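Local coordinates for protein alpha-galacturonidase (PDB 3FEF) that hydrolyses alpha-1,4-linked di-galacturonate to galacturonate as an NAD- and manganese-dependent family 4 glycosidase that assembles as a homotetramer, at residues 152-157 with 398-403. Sequence-based numbering, arbitrary orientation.
Sequences CTRVLY and AVADAG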
loop_
_atom_site.group_PDB
_atom_site.type_symbol
_atom_site.label_atom_id
_atom_site.label_comp_id
_atom_site.label_asym_id
_atom_site.label_seq_id
_atom_site.Cartn_x
_atom_site.Cartn_y
_atom_site.Cartn_z
ATOM N N CYS A 152 21.020 0.683 13.555
ATOM C CA CYS A 152 21.368 -0.581 14.198
ATOM C C CYS A 152 20.179 -1.494 14.244
ATOM O O CYS A 152 20.244 -2.663 13.869
ATOM C CB CYS A 152 21.845 -0.352 15.642
ATOM S SG CYS A 152 23.357 0.582 15.734
ATOM N N THR A 153 19.066 -0.967 14.723
ATOM C CA THR A 153 17.895 -1.805 14.828
ATOM C C THR A 153 17.477 -2.287 13.441
ATOM O O THR A 153 17.042 -3.419 13.282
ATOM C CB THR A 153 16.764 -1.044 15.537
ATOM O OG1 THR A 153 17.290 -0.507 16.762
ATOM C CG2 THR A 153 15.625 -1.969 15.851
ATOM N N ARG A 154 17.608 -1.424 12.434
ATOM C CA ARG A 154 17.162 -1.798 11.106
ATOM C C ARG A 154 18.025 -2.909 10.538
ATOM O O ARG A 154 17.536 -3.746 9.793
ATOM C CB ARG A 154 17.203 -0.606 10.162
ATOM C CG ARG A 154 16.737 -0.962 8.774
ATOM C CD ARG A 154 15.215 -1.207 8.679
ATOM N NE ARG A 154 14.867 -1.129 7.263
ATOM C CZ ARG A 154 14.520 -2.167 6.514
ATOM N NH1 ARG A 154 14.389 -3.370 7.046
ATOM N NH2 ARG A 154 14.284 -1.991 5.235
ATOM N N VAL A 155 19.306 -2.911 10.901
ATOM C CA VAL A 155 20.255 -3.907 10.403
ATOM C C VAL A 155 19.885 -5.255 10.981
ATOM O O VAL A 155 19.925 -6.260 10.282
ATOM C CB VAL A 155 21.731 -3.526 10.745
ATOM C CG1 VAL A 155 22.701 -4.715 10.496
ATOM C CG2 VAL A 155 22.161 -2.287 9.949
ATOM N N LEU A 156 19.510 -5.280 12.261
ATOM C CA LEU A 156 19.035 -6.529 12.850
ATOM C C LEU A 156 17.960 -7.198 11.959
ATOM O O LEU A 156 18.043 -8.391 11.649
ATOM C CB LEU A 156 18.512 -6.292 14.278
ATOM C CG LEU A 156 19.573 -5.870 15.294
ATOM C CD1 LEU A 156 19.017 -5.688 16.718
ATOM C CD2 LEU A 156 20.735 -6.894 15.272
ATOM N N TYR A 157 16.941 -6.434 11.561
ATOM C CA TYR A 157 15.846 -7.004 10.788
ATOM C C TYR A 157 16.255 -7.360 9.360
ATOM O O TYR A 157 15.734 -8.316 8.790
ATOM C CB TYR A 157 14.619 -6.068 10.766
ATOM C CG TYR A 157 13.792 -6.159 12.028
ATOM C CD1 TYR A 157 14.059 -5.331 13.111
ATOM C CD2 TYR A 157 12.775 -7.093 12.149
ATOM C CE1 TYR A 157 13.322 -5.413 14.281
ATOM C CE2 TYR A 157 12.016 -7.184 13.332
ATOM C CZ TYR A 157 12.307 -6.337 14.385
ATOM O OH TYR A 157 11.588 -6.406 15.561
ATOM N N ALA A 398 19.566 4.158 3.471
ATOM C CA ALA A 398 20.742 4.118 2.594
ATOM C C ALA A 398 21.989 3.699 3.362
ATOM O O ALA A 398 22.812 2.914 2.863
ATOM C CB ALA A 398 20.957 5.458 1.944
ATOM N N VAL A 399 22.132 4.210 4.583
ATOM C CA VAL A 399 23.271 3.834 5.421
ATOM C C VAL A 399 23.269 2.336 5.708
ATOM O O VAL A 399 24.301 1.676 5.593
ATOM C CB VAL A 399 23.353 4.661 6.731
ATOM C CG1 VAL A 399 24.412 4.082 7.681
ATOM C CG2 VAL A 399 23.694 6.145 6.415
ATOM N N ALA A 400 22.106 1.796 6.055
ATOM C CA ALA A 400 22.004 0.378 6.354
ATOM C C ALA A 400 22.370 -0.445 5.132
ATOM O O ALA A 400 23.159 -1.383 5.228
ATOM C CB ALA A 400 20.606 0.023 6.854
ATOM N N ASP A 401 21.810 -0.097 3.978
ATOM C CA ASP A 401 22.201 -0.781 2.744
ATOM C C ASP A 401 23.691 -0.599 2.436
ATOM O O ASP A 401 24.399 -1.580 2.201
ATOM C CB ASP A 401 21.372 -0.312 1.558
ATOM C CG ASP A 401 19.932 -0.683 1.693
ATOM O OD1 ASP A 401 19.660 -1.794 2.217
ATOM O OD2 ASP A 401 19.070 0.136 1.288
ATOM N N ALA A 402 24.150 0.651 2.428
ATOM C CA ALA A 402 25.541 0.941 2.119
ATOM C C ALA A 402 26.469 0.089 2.978
ATOM O O ALA A 402 27.443 -0.494 2.477
ATOM C CB ALA A 402 25.855 2.420 2.293
ATOM N N GLY A 403 26.163 0.011 4.268
ATOM C CA GLY A 403 26.971 -0.786 5.190
ATOM C C GLY A 403 27.011 -2.260 4.846
ATOM O O GLY A 403 28.072 -2.842 4.787
#
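Val155 and Ala400 mark the closest backbone approach of two helical segments, 152-157 and 398-403, their CA atoms 6.1 Å apart. The methyl of Ala400 points at the facing helix and meets two side chains from successive residues. Val155 touches it with one branch, CG2 lying 4.2 Å from Ala400 CB; CG1, anti to the backbone N (chi1 168°), is turned farther off. Roughly at right angles to this, seen from the methyl, comes the aliphatic stem of Arg154, whose CG is 4.4 Å from Ala400 CB. The contact is sparse, burying 88 Å² over both segments, and purely apolar between them. Helix 149-159 is the crossover of a beta-alpha-beta unit in the Rossmann-like NAD domain, linking parallel strands 141-144 and 164-167, whereas helix 383-405 belongs to the C-terminal domain, so the contact joins the two domains. Helix 112-136 packs against both, taking Cys152 on Ala122 and Phe126, and Val399 on Ile116. Beyond its stem, Arg154 extends its guanidinium group to Glu397, one turn before Asp401, and NH2 forms a salt bridge with OE1 there. Asp401 is instead paired with Lys158, four residues on from Arg154, its OD1 remaining 6.2 Å from Arg154 NH2.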